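PDB 6SJQ: flagellar pocket-related cytoskeletal protein, which belongs to the flagellar pocket collar of Trypanosoma brucei and carries an N-terminal ubiquitin-fold domain, the part described here, that probably binds partner proteins. Local coordinates for residues Val8-Asp13 with Cys87-Phe92; Lys18-Leu23 with Pro107-Pro112; Ser61-Met66 with Trp74-Arg79. All blocks are in the same frame, centred on the assembly; numbering follows the deposited sequence. Where two conformers were deposited one is given.

Contact 1 (Val8-Asp13 with Cys87-Phe92)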
ATOM      1  N   VAL A   8      -6.658  -2.309   7.606  1.00 10.71           N
ATOM      2  CA  VAL A   8      -5.627  -3.051   6.893  1.00 10.93           C
ATOM      3  C   VAL A   8      -4.371  -2.178   6.840  1.00 14.27           C
ATOM      4  O   VAL A   8      -4.477  -0.989   6.591  1.00 12.89           O
ATOM      5  CB  VAL A   8      -6.072  -3.365   5.447  1.00 11.17           C
ATOM      6  CG1 VAL A   8      -5.007  -4.195   4.742  1.00 16.67           C
ATOM      7  CG2 VAL A   8      -7.413  -4.114   5.447  1.00 21.61           C
ATOM      8  N   GLN A   9      -3.189  -2.747   7.075  1.00 14.46           N
ATOM      9  CA  GLN A   9      -1.933  -1.993   6.894  1.00 13.81           C
ATOM     10  C   GLN A   9      -1.442  -2.247   5.489  1.00 11.18           C
ATOM     11  O   GLN A   9      -1.364  -3.403   5.068  1.00 11.70           O
ATOM     12  CB  GLN A   9      -0.859  -2.481   7.863  1.00 12.90           C
ATOM     13  CG  GLN A   9      -1.241  -2.409   9.330  1.00 18.57           C
ATOM     14  CD  GLN A   9      -0.163  -3.011  10.206  1.00 25.61           C
ATOM     15  OE1 GLN A   9       0.874  -2.383  10.451  1.00 23.44           O
ATOM     16  NE2 GLN A   9      -0.375  -4.257  10.645  1.00 24.85           N
ATOM     17  N   VAL A  10      -1.147  -1.189   4.732  1.00 12.96           N
ATOM     18  CA  VAL A  10      -0.664  -1.358   3.362  0.56 14.37           C
ATOM     19  C   VAL A  10       0.700  -0.683   3.193  1.00  9.09           C
ATOM     20  O   VAL A  10       0.854   0.524   3.449  1.00 11.77           O
ATOM     21  CB  VAL A  10      -1.679  -0.807   2.350  0.56 13.03           C
ATOM     22  CG1 VAL A  10      -1.362  -1.319   0.981  0.56 12.30           C
ATOM     23  CG2 VAL A  10      -3.084  -1.245   2.736  0.56 16.44           C
ATOM     24  N   ALA A  11       1.687  -1.471   2.781  1.00 10.41           N
ATOM     25  CA  ALA A  11       3.033  -0.968   2.619  1.00 11.01           C
ATOM     26  C   ALA A  11       3.464  -0.981   1.158  1.00 11.43           C
ATOM     27  O   ALA A  11       2.963  -1.769   0.344  1.00 11.39           O
ATOM     28  CB  ALA A  11       4.018  -1.787   3.476  1.00 11.31           C
ATOM     29  N   ALA A  12       4.392  -0.078   0.832  1.00 11.39           N
ATOM     30  CA  ALA A  12       5.004  -0.034  -0.494  1.00 13.73           C
ATOM     31  C   ALA A  12       6.343   0.691  -0.421  1.00 12.03           C
ATOM     32  O   ALA A  12       6.627   1.392   0.558  1.00 15.63           O
ATOM     33  CB  ALA A  12       4.080   0.669  -1.505  1.00 14.18           C
ATOM     34  N   ASP A  13       7.151   0.528  -1.461  1.00 13.26           N
ATOM     35  CA  ASP A  13       8.376   1.311  -1.559  1.00 14.91           C
ATOM     36  C   ASP A  13       8.163   2.552  -2.405  1.00 14.80           C
ATOM     37  O   ASP A  13       7.884   2.456  -3.598  1.00 17.41           O
ATOM     38  CB  ASP A  13       9.529   0.459  -2.086  1.00 17.39           C
ATOM     39  CG  ASP A  13      10.066  -0.475  -1.021  1.00 33.41           C
ATOM     40  OD1 ASP A  13      10.666   0.028  -0.050  1.00 28.69           O
ATOM     41  OD2 ASP A  13       9.863  -1.705  -1.126  1.00 26.28           O
ATOM     42  N   CYS A  87      -4.222  -6.933   9.326  1.00 13.60           N
ATOM     43  CA  CYS A  87      -3.219  -7.684   8.579  1.00 11.39           C
ATOM     44  C   CYS A  87      -2.313  -6.718   7.799  1.00 11.13           C
ATOM     45  O   CYS A  87      -2.670  -5.564   7.568  1.00 15.76           O
ATOM     46  CB  CYS A  87      -3.863  -8.728   7.671  1.00 10.34           C
ATOM     47  SG  CYS A  87      -4.689  -8.097   6.188  1.00 15.42           S
ATOM     48  N   GLN A  88      -1.114  -7.199   7.454  1.00 13.42           N
ATOM     49  CA  GLN A  88      -0.140  -6.414   6.710  1.00 10.39           C
ATOM     50  C   GLN A  88      -0.078  -6.840   5.247  1.00 13.21           C
ATOM     51  O   GLN A  88       0.140  -8.013   4.944  1.00 11.74           O
ATOM     52  CB  GLN A  88       1.253  -6.588   7.325  1.00 10.23           C
ATOM     53  CG  GLN A  88       2.316  -5.759   6.595  1.00 12.17           C
ATOM     54  CD  GLN A  88       2.188  -4.285   6.890  1.00 11.63           C
ATOM     55  OE1 GLN A  88       2.312  -3.843   8.052  1.00 13.96           O
ATOM     56  NE2 GLN A  88       1.901  -3.503   5.849  1.00 13.82           N
ATOM     57  N   LEU A  89      -0.274  -5.880   4.342  1.00 10.31           N
ATOM     58  CA  LEU A  89      -0.142  -6.088   2.898  1.00 13.25           C
ATOM     59  C   LEU A  89       1.085  -5.352   2.351  1.00 12.63           C
ATOM     60  O   LEU A  89       1.526  -4.343   2.903  1.00 11.81           O
ATOM     61  CB  LEU A  89      -1.387  -5.559   2.159  1.00 10.89           C
ATOM     62  CG  LEU A  89      -2.763  -6.062   2.600  1.00 13.92           C
ATOM     63  CD1 LEU A  89      -3.827  -5.507   1.658  1.00 18.88           C
ATOM     64  CD2 LEU A  89      -2.795  -7.570   2.608  1.00 15.45           C
ATOM     65  N   TYR A  90       1.645  -5.862   1.260  1.00 11.42           N
ATOM     66  CA  TYR A  90       2.664  -5.122   0.524  1.00 11.93           C
ATOM     67  C   TYR A  90       2.231  -5.037  -0.931  1.00 10.67           C
ATOM     68  O   TYR A  90       1.803  -6.033  -1.517  1.00 12.20           O
ATOM     69  CB  TYR A  90       4.015  -5.819   0.612  1.00 11.92           C
ATOM     70  CG  TYR A  90       5.107  -5.059  -0.106  1.00 13.76           C
ATOM     71  CD1 TYR A  90       5.800  -4.033   0.524  1.00 14.10           C
ATOM     72  CD2 TYR A  90       5.440  -5.363  -1.417  1.00 16.43           C
ATOM     73  CE1 TYR A  90       6.812  -3.336  -0.139  1.00 16.12           C
ATOM     74  CE2 TYR A  90       6.445  -4.679  -2.074  1.00 18.52           C
ATOM     75  CZ  TYR A  90       7.126  -3.678  -1.430  1.00 17.86           C
ATOM     76  OH  TYR A  90       8.114  -3.004  -2.118  1.00 28.60           O
ATOM     77  N   VAL A  91       2.357  -3.865  -1.533  1.00  8.83           N
ATOM     78  CA  VAL A  91       1.861  -3.683  -2.893  1.00 10.81           C
ATOM     79  C   VAL A  91       3.015  -3.375  -3.843  1.00 13.11           C
ATOM     80  O   VAL A  91       3.780  -2.420  -3.616  1.00 12.70           O
ATOM     81  CB  VAL A  91       0.816  -2.556  -2.948  1.00 14.44           C
ATOM     82  CG1 VAL A  91       0.206  -2.473  -4.356  1.00 14.29           C
ATOM     83  CG2 VAL A  91      -0.265  -2.808  -1.934  1.00 12.16           C
ATOM     84  N   PHE A  92       3.157  -4.196  -4.894  1.00 11.75           N
ATOM     85  CA  PHE A  92       4.171  -3.957  -5.916  1.00 13.42           C
ATOM     86  C   PHE A  92       3.613  -3.050  -7.007  1.00 12.63           C
ATOM     87  O   PHE A  92       2.381  -2.907  -7.156  1.00 14.50           O
ATOM     88  CB  PHE A  92       4.601  -5.277  -6.581  1.00 14.62           C
ATOM     89  CG  PHE A  92       5.362  -6.205  -5.668  1.00 14.37           C
ATOM     90  CD1 PHE A  92       6.745  -6.246  -5.701  1.00 18.78           C
ATOM     91  CD2 PHE A  92       4.688  -7.041  -4.777  1.00 17.86           C
ATOM     92  CE1 PHE A  92       7.452  -7.091  -4.865  1.00 21.35           C
ATOM     93  CE2 PHE A  92       5.394  -7.893  -3.938  1.00 19.09           C
ATOM     94  CZ  PHE A  92       6.770  -7.916  -3.980  1.00 20.40           C
TER
HETATM   95  O   HOH W   1       6.221  -1.124  -3.705  1.00 16.84           O
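Tyr90 touches Ala11, Ala12 and Asp13 in turn, meeting the Asp13 side chain at about a right angle, and its own side chain can be read atom by atom against the neighbouring parallel strand. Tyr90 CB is 4.2 Å from Ala11 O. A chi1 of -178° puts CG anti to the backbone N, and Tyr90 CD1 then comes to 3.6 Å from Ala11 O, which lies obliquely to the ring. One atom further, Tyr90 CE1 is 3.8 Å from Ala12 CA and also approaches Asp13 OD2, to which Tyr90 CZ comes within 3.4 Å. At the tip, OD2 lies in the plane of the ring at its edge and accepts a hydrogen bond from Tyr90 OH, although the modelled length is too short to be trusted. Ring and carboxylate planes stand 62° apart. Asp13 OD2 also pairs with Lys18, and a water ties Asp13 N to Tyr90 OH and Val91 O.

Four backbone bonds, from Gln9 N to Cys87 O through Val91 N to Ala11 O, make a parallel ladder. Leu89 O in this ladder has two donors that arrive from opposite faces of its plane: Ala11 N at 2.9 Å and the side-chain Gln88 NE2 at 3.1 Å. The bend at chi2 (73°) swings Gln88 CD toward Gln9, and NE2 is shared with Asn20 OD1. On the reverse face of the sheet, Val8 CG1 rests on Leu89 CD1 at 3.6 Å.

In this ubiquitin fold the pair forms the centre of the mixed sheet, with strand 17-25 flanking 8-13 and strand 63-68 flanking 87-92, while helix 31-49 packs on the face carrying Val10 and Leu89.

Contact 2 (Lys18-Leu23 with Pro107-Pro112)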
ATOM      1  N   LYS A  18      10.432   2.829   2.676  1.00 14.22           N
ATOM      2  CA  LYS A  18       9.298   1.938   2.895  1.00 16.87           C
ATOM      3  C   LYS A  18       8.225   2.718   3.629  1.00 17.87           C
ATOM      4  O   LYS A  18       8.480   3.288   4.688  1.00 20.05           O
ATOM      5  CB  LYS A  18       9.711   0.774   3.789  1.00 23.42           C
ATOM      6  CG  LYS A  18      10.117  -0.469   3.064  1.00 43.38           C
ATOM      7  CD  LYS A  18       8.914  -1.295   2.659  1.00 32.75           C
ATOM      8  CE  LYS A  18       9.408  -2.632   2.157  1.00 29.26           C
ATOM      9  NZ  LYS A  18      10.711  -2.472   1.445  1.00 29.74           N
ATOM     10  N   VAL A  19       7.022   2.763   3.071  1.00 10.82           N
ATOM     11  CA  VAL A  19       5.944   3.472   3.750  0.60 13.73           C
ATOM     12  C   VAL A  19       4.900   2.450   4.150  1.00 15.60           C
ATOM     13  O   VAL A  19       4.788   1.386   3.544  1.00 19.84           O
ATOM     14  CB  VAL A  19       5.321   4.587   2.889  0.60 16.34           C
ATOM     15  CG1 VAL A  19       6.390   5.606   2.469  0.60 18.38           C
ATOM     16  CG2 VAL A  19       4.638   4.008   1.675  0.60 14.06           C
ATOM     17  N   ASN A  20       4.172   2.733   5.225  1.00 12.94           N
ATOM     18  CA  ASN A  20       3.143   1.812   5.697  1.00 14.26           C
ATOM     19  C   ASN A  20       1.970   2.641   6.161  1.00 12.65           C
ATOM     20  O   ASN A  20       2.116   3.460   7.079  1.00 14.54           O
ATOM     21  CB  ASN A  20       3.650   0.963   6.861  1.00 11.16           C
ATOM     22  CG  ASN A  20       2.747  -0.225   7.149  1.00 11.11           C
ATOM     23  OD1 ASN A  20       1.983  -0.647   6.281  1.00 12.10           O
ATOM     24  ND2 ASN A  20       2.854  -0.795   8.363  1.00 15.57           N
ATOM     25  N   PHE A  21       0.811   2.441   5.525  1.00 11.16           N
ATOM     26  CA  PHE A  21      -0.406   3.177   5.858  1.00  9.96           C
ATOM     27  C   PHE A  21      -1.503   2.311   6.471  1.00 14.91           C
ATOM     28  O   PHE A  21      -1.771   1.179   6.019  1.00 12.88           O
ATOM     29  CB  PHE A  21      -0.971   3.860   4.601  1.00 12.09           C
ATOM     30  CG  PHE A  21      -0.102   4.962   4.063  1.00 14.03           C
ATOM     31  CD1 PHE A  21       0.519   5.859   4.921  1.00 10.96           C
ATOM     32  CD2 PHE A  21       0.077   5.115   2.689  1.00 14.09           C
ATOM     33  CE1 PHE A  21       1.308   6.881   4.423  1.00 19.49           C
ATOM     34  CE2 PHE A  21       0.869   6.125   2.182  1.00 18.77           C
ATOM     35  CZ  PHE A  21       1.477   7.025   3.054  1.00 23.44           C
ATOM     36  N   GLU A  22      -2.150   2.855   7.500  1.00 11.93           N
ATOM     37  CA  GLU A  22      -3.344   2.229   8.075  1.00 11.74           C
ATOM     38  C   GLU A  22      -4.556   2.687   7.280  1.00 18.31           C
ATOM     39  O   GLU A  22      -4.875   3.883   7.268  1.00 16.70           O
ATOM     40  CB  GLU A  22      -3.473   2.685   9.529  1.00 19.42           C
ATOM     41  CG  GLU A  22      -4.512   1.965  10.339  1.00 24.39           C
ATOM     42  CD  GLU A  22      -4.531   2.491  11.761  1.00 38.28           C
ATOM     43  OE1 GLU A  22      -3.643   2.103  12.550  1.00 41.46           O
ATOM     44  OE2 GLU A  22      -5.410   3.320  12.070  1.00 37.57           O
ATOM     45  N   LEU A  23      -5.224   1.768   6.579  1.00 12.52           N
ATOM     46  CA  LEU A  23      -6.420   2.123   5.815  1.00 10.90           C
ATOM     47  C   LEU A  23      -7.622   1.604   6.577  1.00 14.15           C
ATOM     48  O   LEU A  23      -7.582   0.498   7.129  1.00 14.91           O
ATOM     49  CB  LEU A  23      -6.357   1.503   4.412  1.00 15.81           C
ATOM     50  CG  LEU A  23      -5.166   1.920   3.538  1.00 13.05           C
ATOM     51  CD1 LEU A  23      -5.385   1.396   2.121  1.00 15.60           C
ATOM     52  CD2 LEU A  23      -5.023   3.443   3.510  1.00 15.56           C
ATOM     53  N   PRO A 107       7.756   0.041   8.431  1.00 20.76           N
ATOM     54  CA  PRO A 107       7.641   0.865   9.636  1.00 23.66           C
ATOM     55  C   PRO A 107       6.247   0.774  10.223  1.00 25.29           C
ATOM     56  O   PRO A 107       5.339   0.270   9.539  1.00 17.15           O
ATOM     57  CB  PRO A 107       7.895   2.283   9.107  1.00 23.79           C
ATOM     58  CG  PRO A 107       7.406   2.237   7.695  1.00 24.27           C
ATOM     59  CD  PRO A 107       7.757   0.856   7.202  1.00 20.83           C
ATOM     60  N   PRO A 108       6.075   1.231  11.479  1.00 24.82           N
ATOM     61  CA  PRO A 108       4.741   1.301  12.078  1.00 18.49           C
ATOM     62  C   PRO A 108       3.786   2.090  11.187  1.00 24.02           C
ATOM     63  O   PRO A 108       4.154   3.156  10.674  1.00 23.85           O
ATOM     64  CB  PRO A 108       4.987   2.059  13.392  1.00 26.54           C
ATOM     65  CG  PRO A 108       6.401   1.726  13.750  1.00 33.62           C
ATOM     66  CD  PRO A 108       7.130   1.656  12.423  1.00 25.34           C
ATOM     67  N   ALA A 109       2.576   1.567  10.998  1.00 22.16           N
ATOM     68  CA  ALA A 109       1.589   2.193  10.121  1.00 18.43           C
ATOM     69  C   ALA A 109       1.184   3.591  10.564  1.00 20.88           C
ATOM     70  O   ALA A 109       1.045   3.851  11.758  1.00 22.76           O
ATOM     71  CB  ALA A 109       0.351   1.315  10.010  1.00 18.82           C
ATOM     72  N   MET A 110       1.001   4.487   9.595  1.00 16.01           N
ATOM     73  CA  MET A 110       0.487   5.832   9.857  1.00 18.23           C
ATOM     74  C   MET A 110      -0.760   6.109   9.029  1.00 22.02           C
ATOM     75  O   MET A 110      -1.015   5.437   8.022  1.00 16.30           O
ATOM     76  CB  MET A 110       1.562   6.929   9.627  1.00 21.11           C
ATOM     77  CG  MET A 110       1.770   7.510   8.223  1.00 26.27           C
ATOM     78  SD  MET A 110       3.117   8.775   8.193  1.00 31.04           S
ATOM     79  CE  MET A 110       4.484   7.749   8.690  1.00 29.27           C
ATOM     80  N   LYS A 111      -1.546   7.093   9.455  1.00 16.62           N
ATOM     81  CA  LYS A 111      -2.651   7.570   8.636  1.00 21.65           C
ATOM     82  C   LYS A 111      -2.138   8.037   7.290  1.00 18.07           C
ATOM     83  O   LYS A 111      -1.107   8.726   7.206  1.00 17.67           O
ATOM     84  CB  LYS A 111      -3.399   8.715   9.333  1.00 19.63           C
ATOM     85  CG  LYS A 111      -4.132   8.277  10.595  1.00 30.66           C
ATOM     86  CD  LYS A 111      -4.858   6.954  10.350  1.00 37.11           C
ATOM     87  CE  LYS A 111      -5.681   6.507  11.551  1.00 50.31           C
ATOM     88  NZ  LYS A 111      -6.455   5.271  11.220  1.00 49.19           N
ATOM     89  N   PRO A 112      -2.864   7.674   6.218  1.00 17.48           N
ATOM     90  CA  PRO A 112      -2.506   8.057   4.855  1.00 20.29           C
ATOM     91  C   PRO A 112      -2.672   9.558   4.639  1.00 17.82           C
ATOM     92  O   PRO A 112      -3.377  10.211   5.416  1.00 21.70           O
ATOM     93  CB  PRO A 112      -3.513   7.270   4.000  1.00 24.99           C
ATOM     94  CG  PRO A 112      -4.668   7.026   4.902  1.00 23.24           C
ATOM     95  CD  PRO A 112      -4.085   6.851   6.266  1.00 21.85           C
TER
HETATM   96  O   HOH W   2       4.607   4.639   8.539  1.00 37.36           O
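Asn20 O is gripped by three groups of the facing segment and its solvent: Met110 N donates to it at 2.9 Å, a water that also donates to Pro108 O gives it a second hydrogen bond, and the CA-H of Ala109 approaches it, with Ala109 CA 3.3 Å from Asn20 O. The side chain of Asn20 reaches the same segment. CG is anti to the backbone N (chi1 -166°), and Asn20 ND2 donates to Pro107 O at 2.9 Å, a bond that lies close to the plane of the amide. The same ND2 has a further partner on the adjoining strand, Gln9 OE1.

A second backbone bond, from Glu22 N, enters well above the carbonyl plane of Met110 O. The two bonds straddle Phe21 and bridge it to Met110, a single bridge on strand 17-25, which is the outermost strand on this side of the ubiquitin-fold sheet. Residues 107-112 therefore extend the sheet locally without becoming a regular strand; they are part of the loop region that follows strand 87-92.

Around the Phe21 ring the loop supplies two different surfaces. Pro112 CA sits over one face, 4.0 Å from the ring centroid and 22° off its normal, a CH-pi contact displaced toward the rim. Met110 CG lies in the ring plane at the edge, 3.9 Å from Phe21 CE1, the two side chains running alongside each other. Pro112 continues to Leu23, where Pro112 CG is 3.9 Å from Leu23 CD2. Glu22 and Lys111 cross as a salt bridge between OE2 and NZ, modelled doubtfully short, while Glu22 OE1 bonds to Tyr86 OH.

Contact 3 (Ser61-Met66 with Trp74-Arg79)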
ATOM      1  N   SER A  61      -0.752  -0.409  -8.909  1.00 12.90           N
ATOM      2  CA  SER A  61      -0.563  -1.708  -8.264  0.65 16.19           C
ATOM      3  C   SER A  61      -0.463  -2.830  -9.297  1.00 19.16           C
ATOM      4  O   SER A  61      -1.244  -2.882 -10.249  1.00 19.00           O
ATOM      5  CB  SER A  61      -1.743  -1.986  -7.353  0.65 16.79           C
ATOM      6  OG  SER A  61      -2.898  -2.224  -8.134  0.65 18.94           O
ATOM      7  N   SER A  62       0.505  -3.729  -9.121  1.00 19.81           N
ATOM      8  CA  SER A  62       0.687  -4.850 -10.052  0.66 21.52           C
ATOM      9  C   SER A  62       0.475  -6.220  -9.404  1.00 29.25           C
ATOM     10  O   SER A  62       0.066  -7.171 -10.070  1.00 33.98           O
ATOM     11  CB  SER A  62       2.067  -4.804 -10.712  0.66 21.79           C
ATOM     12  OG  SER A  62       3.112  -4.847  -9.754  0.66 20.38           O
ATOM     13  N   LYS A  63       0.797  -6.320  -8.115  1.00 19.30           N
ATOM     14  CA  LYS A  63       0.601  -7.533  -7.315  1.00 16.88           C
ATOM     15  C   LYS A  63       0.481  -7.093  -5.870  1.00 14.95           C
ATOM     16  O   LYS A  63       1.221  -6.209  -5.430  1.00 13.70           O
ATOM     17  CB  LYS A  63       1.786  -8.496  -7.399  1.00 16.23           C
ATOM     18  CG  LYS A  63       1.597  -9.713  -6.467  1.00 21.33           C
ATOM     19  CD  LYS A  63       2.798 -10.645  -6.424  1.00 25.08           C
ATOM     20  CE  LYS A  63       3.003 -11.367  -7.751  1.00 26.72           C
ATOM     21  NZ  LYS A  63       1.942 -12.380  -8.043  1.00 29.65           N
ATOM     22  N   ILE A  64      -0.446  -7.700  -5.136  1.00 16.23           N
ATOM     23  CA  ILE A  64      -0.577  -7.422  -3.718  1.00 11.08           C
ATOM     24  C   ILE A  64      -0.302  -8.722  -2.990  1.00 12.55           C
ATOM     25  O   ILE A  64      -0.871  -9.759  -3.339  1.00 12.38           O
ATOM     26  CB  ILE A  64      -1.994  -6.923  -3.366  1.00 11.88           C
ATOM     27  CG1 ILE A  64      -2.262  -5.579  -4.066  1.00 15.29           C
ATOM     28  CG2 ILE A  64      -2.128  -6.729  -1.868  1.00 11.36           C
ATOM     29  CD1 ILE A  64      -3.650  -5.011  -3.796  1.00 17.68           C
ATOM     30  N   LYS A  65       0.586  -8.675  -2.000  1.00 11.56           N
ATOM     31  CA  LYS A  65       0.770  -9.815  -1.103  1.00 11.69           C
ATOM     32  C   LYS A  65       0.316  -9.495   0.314  1.00 13.51           C
ATOM     33  O   LYS A  65       0.346  -8.345   0.738  1.00 13.53           O
ATOM     34  CB  LYS A  65       2.238 -10.228  -1.073  1.00 12.62           C
ATOM     35  CG  LYS A  65       2.744 -10.763  -2.400  1.00 14.10           C
ATOM     36  CD  LYS A  65       4.084 -11.427  -2.217  1.00 14.97           C
ATOM     37  CE  LYS A  65       4.619 -11.930  -3.536  1.00 20.04           C
ATOM     38  NZ  LYS A  65       5.922 -12.613  -3.289  1.00 18.20           N
ATOM     39  N   MET A  66      -0.083 -10.530   1.051  1.00 10.81           N
ATOM     40  CA  MET A  66      -0.473 -10.398   2.447  1.00 12.37           C
ATOM     41  C   MET A  66       0.474 -11.252   3.269  1.00 13.11           C
ATOM     42  O   MET A  66       0.817 -12.367   2.867  1.00 14.32           O
ATOM     43  CB  MET A  66      -1.905 -10.937   2.643  1.00 10.27           C
ATOM     44  CG  MET A  66      -2.438 -10.858   4.112  1.00 10.59           C
ATOM     45  SD  MET A  66      -4.131 -11.574   4.347  1.00  7.22           S
ATOM     46  CE  MET A  66      -3.752 -13.303   4.180  1.00 32.51           C
ATOM     47  N   TRP A  74       4.519 -14.750   3.275  1.00 17.92           N
ATOM     48  CA  TRP A  74       3.835 -13.858   2.360  1.00 14.74           C
ATOM     49  C   TRP A  74       3.155 -14.679   1.262  1.00 20.28           C
ATOM     50  O   TRP A  74       3.779 -15.564   0.634  1.00 20.89           O
ATOM     51  CB  TRP A  74       4.839 -12.876   1.758  1.00 15.71           C
ATOM     52  CG  TRP A  74       5.391 -11.844   2.718  1.00 16.05           C
ATOM     53  CD1 TRP A  74       6.542 -11.932   3.440  1.00 14.35           C
ATOM     54  CD2 TRP A  74       4.834 -10.551   3.014  1.00 17.82           C
ATOM     55  NE1 TRP A  74       6.734 -10.789   4.178  1.00 15.77           N
ATOM     56  CE2 TRP A  74       5.693  -9.930   3.945  1.00 13.48           C
ATOM     57  CE3 TRP A  74       3.680  -9.867   2.593  1.00 13.36           C
ATOM     58  CZ2 TRP A  74       5.456  -8.652   4.448  1.00 15.83           C
ATOM     59  CZ3 TRP A  74       3.433  -8.597   3.111  1.00 14.30           C
ATOM     60  CH2 TRP A  74       4.321  -8.004   4.022  1.00 16.86           C
ATOM     61  N   VAL A  75       1.870 -14.399   1.046  1.00 13.86           N
ATOM     62  CA  VAL A  75       1.080 -15.048  -0.009  1.00 13.70           C
ATOM     63  C   VAL A  75       0.410 -13.996  -0.896  1.00 15.92           C
ATOM     64  O   VAL A  75       0.175 -12.868  -0.455  1.00 15.48           O
ATOM     65  CB  VAL A  75      -0.001 -15.948   0.601  1.00 19.72           C
ATOM     66  CG1 VAL A  75       0.646 -17.000   1.494  1.00 21.70           C
ATOM     67  CG2 VAL A  75      -0.986 -15.107   1.415  1.00 16.48           C
ATOM     68  N   ASP A  76       0.079 -14.352  -2.135  1.00 13.46           N
ATOM     69  CA  ASP A  76      -0.649 -13.429  -2.999  1.00 16.34           C
ATOM     70  C   ASP A  76      -2.054 -13.184  -2.469  1.00 14.77           C
ATOM     71  O   ASP A  76      -2.714 -14.098  -1.959  1.00 14.00           O
ATOM     72  CB  ASP A  76      -0.772 -13.982  -4.418  1.00 16.55           C
ATOM     73  CG  ASP A  76       0.489 -13.829  -5.213  1.00 23.04           C
ATOM     74  OD1 ASP A  76       1.584 -13.774  -4.612  1.00 23.03           O
ATOM     75  OD2 ASP A  76       0.372 -13.765  -6.447  1.00 27.23           O
ATOM     76  N   LEU A  77      -2.528 -11.947  -2.585  1.00 11.75           N
ATOM     77  CA  LEU A  77      -3.915 -11.662  -2.225  1.00 13.67           C
ATOM     78  C   LEU A  77      -4.809 -11.928  -3.439  1.00 12.24           C
ATOM     79  O   LEU A  77      -4.809 -11.160  -4.405  1.00 19.40           O
ATOM     80  CB  LEU A  77      -4.074 -10.222  -1.736  1.00 14.06           C
ATOM     81  CG  LEU A  77      -5.501  -9.825  -1.371  1.00 15.18           C
ATOM     82  CD1 LEU A  77      -6.035 -10.715  -0.271  1.00 16.14           C
ATOM     83  CD2 LEU A  77      -5.553  -8.348  -0.952  1.00 18.24           C
ATOM     84  N   ILE A  78      -5.542 -13.034  -3.389  1.00 14.31           N
ATOM     85  CA  ILE A  78      -6.300 -13.537  -4.542  1.00 14.59           C
ATOM     86  C   ILE A  78      -7.807 -13.686  -4.260  1.00 17.23           C
ATOM     87  O   ILE A  78      -8.627 -13.589  -5.165  1.00 19.94           O
ATOM     88  CB  ILE A  78      -5.755 -14.924  -4.985  1.00 24.63           C
ATOM     89  CG1 ILE A  78      -5.669 -15.848  -3.769  1.00 26.05           C
ATOM     90  CG2 ILE A  78      -4.397 -14.793  -5.629  1.00 32.87           C
ATOM     91  CD1 ILE A  78      -5.572 -17.320  -4.073  1.00 46.69           C
ATOM     92  N   ARG A  79      -8.165 -13.947  -3.011  1.00 15.96           N
ATOM     93  CA  ARG A  79      -9.549 -14.243  -2.639  1.00 19.39           C
ATOM     94  C   ARG A  79     -10.097 -13.214  -1.669  1.00 22.71           C
ATOM     95  O   ARG A  79      -9.335 -12.549  -0.947  1.00 18.04           O
ATOM     96  CB  ARG A  79      -9.642 -15.607  -1.956  1.00 18.69           C
ATOM     97  CG  ARG A  79      -9.428 -16.787  -2.882  1.00 26.08           C
ATOM     98  CD  ARG A  79      -9.569 -18.072  -2.095  1.00 29.24           C
ATOM     99  NE  ARG A  79     -10.868 -18.127  -1.434  1.00 29.81           N
ATOM    100  CZ  ARG A  79     -11.950 -18.687  -1.969  1.00 36.21           C
ATOM    101  NH1 ARG A  79     -11.883 -19.255  -3.167  1.00 40.12           N
ATOM    102  NH2 ARG A  79     -13.097 -18.685  -1.305  1.00 29.45           N
TER
HETATM  103  O   HOH W   3       3.554 -14.689  -6.108  1.00 35.60           O
HETATM  104  O   HOH W   4      -2.340  -9.863  -6.212  1.00 31.29           O
HETATM  105  O   HOH W   5       5.158 -15.091  -2.253  1.00 40.80           O
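Lys65 and Asp76 face each other as a non-hydrogen-bonded pair in the antiparallel beta hairpin formed by strands 63-68 and 73-76 of the ubiquitin fold. The two side chains start off diverging from each other, yet they cross at a slant, Asp76 OD1 lying 3.7 Å from Lys65 CE, while the ammonium of Lys65 stays beyond contact with the carboxylate.

Lys63 meets the same acid differently. Its chain bends at chi3 (-68°), which places CE, and again at chi4, which places NZ, and it crosses Asp76 at about a right angle. Lys63 NZ donates to Asp76 OD2 on its syn side at 2.6 Å, 26° out of the carboxylate plane, forming a salt bridge. The other oxygen, OD1, accepts from a water that has a weak bond to the same ammonium.

Ile64 and Leu77 show a third geometry: they lie side by side and point the same way, with Ile64 CG2 3.9 Å from Leu77 CD2. Both side chains touch helix 31-49, Ile64 at Leu34 and Thr35, Leu77 at Ile31, so the hairpin contributes to the layer beneath the helix. Leu77 N donates to Ile64 O at 2.8 Å, carrying the pairing past the end of strand 73-76. Met66 and Val75 are the hydrogen-bonded pair, joined in both directions through their backbone N and O atoms.

Trp74 turns its edge to the partner strand, with Lys65 O in the ring plane 3.9 Å from Trp74 CZ3. The indole also packs edge-to-face with Tyr67. Close by, one water joins the strands by accepting from Lys65 NZ at 2.8 Å and donating to Trp74 O at 3.2 Å.

The three contacts step across one mixed sheet. Contact 1 is its central parallel pair, its centre about 4 Å from that of the chain; contact 2 lies beyond strand 6-14 at outer strand 17-25, and contact 3 reaches the other outer strand, 73-76, through strand 63-68. The centres of contacts 2 and 3 are about 17 Å apart, on opposite sides of the chain's centre, and each touches contact 1. Along the chain, the hairpin of contact 3 falls between the partners of contact 1, whereas contacts 1 and 2 interleave. The first and last strands thus meet in mid-sheet, as in ubiquitin, and the segment after the last strand returns to cover one edge.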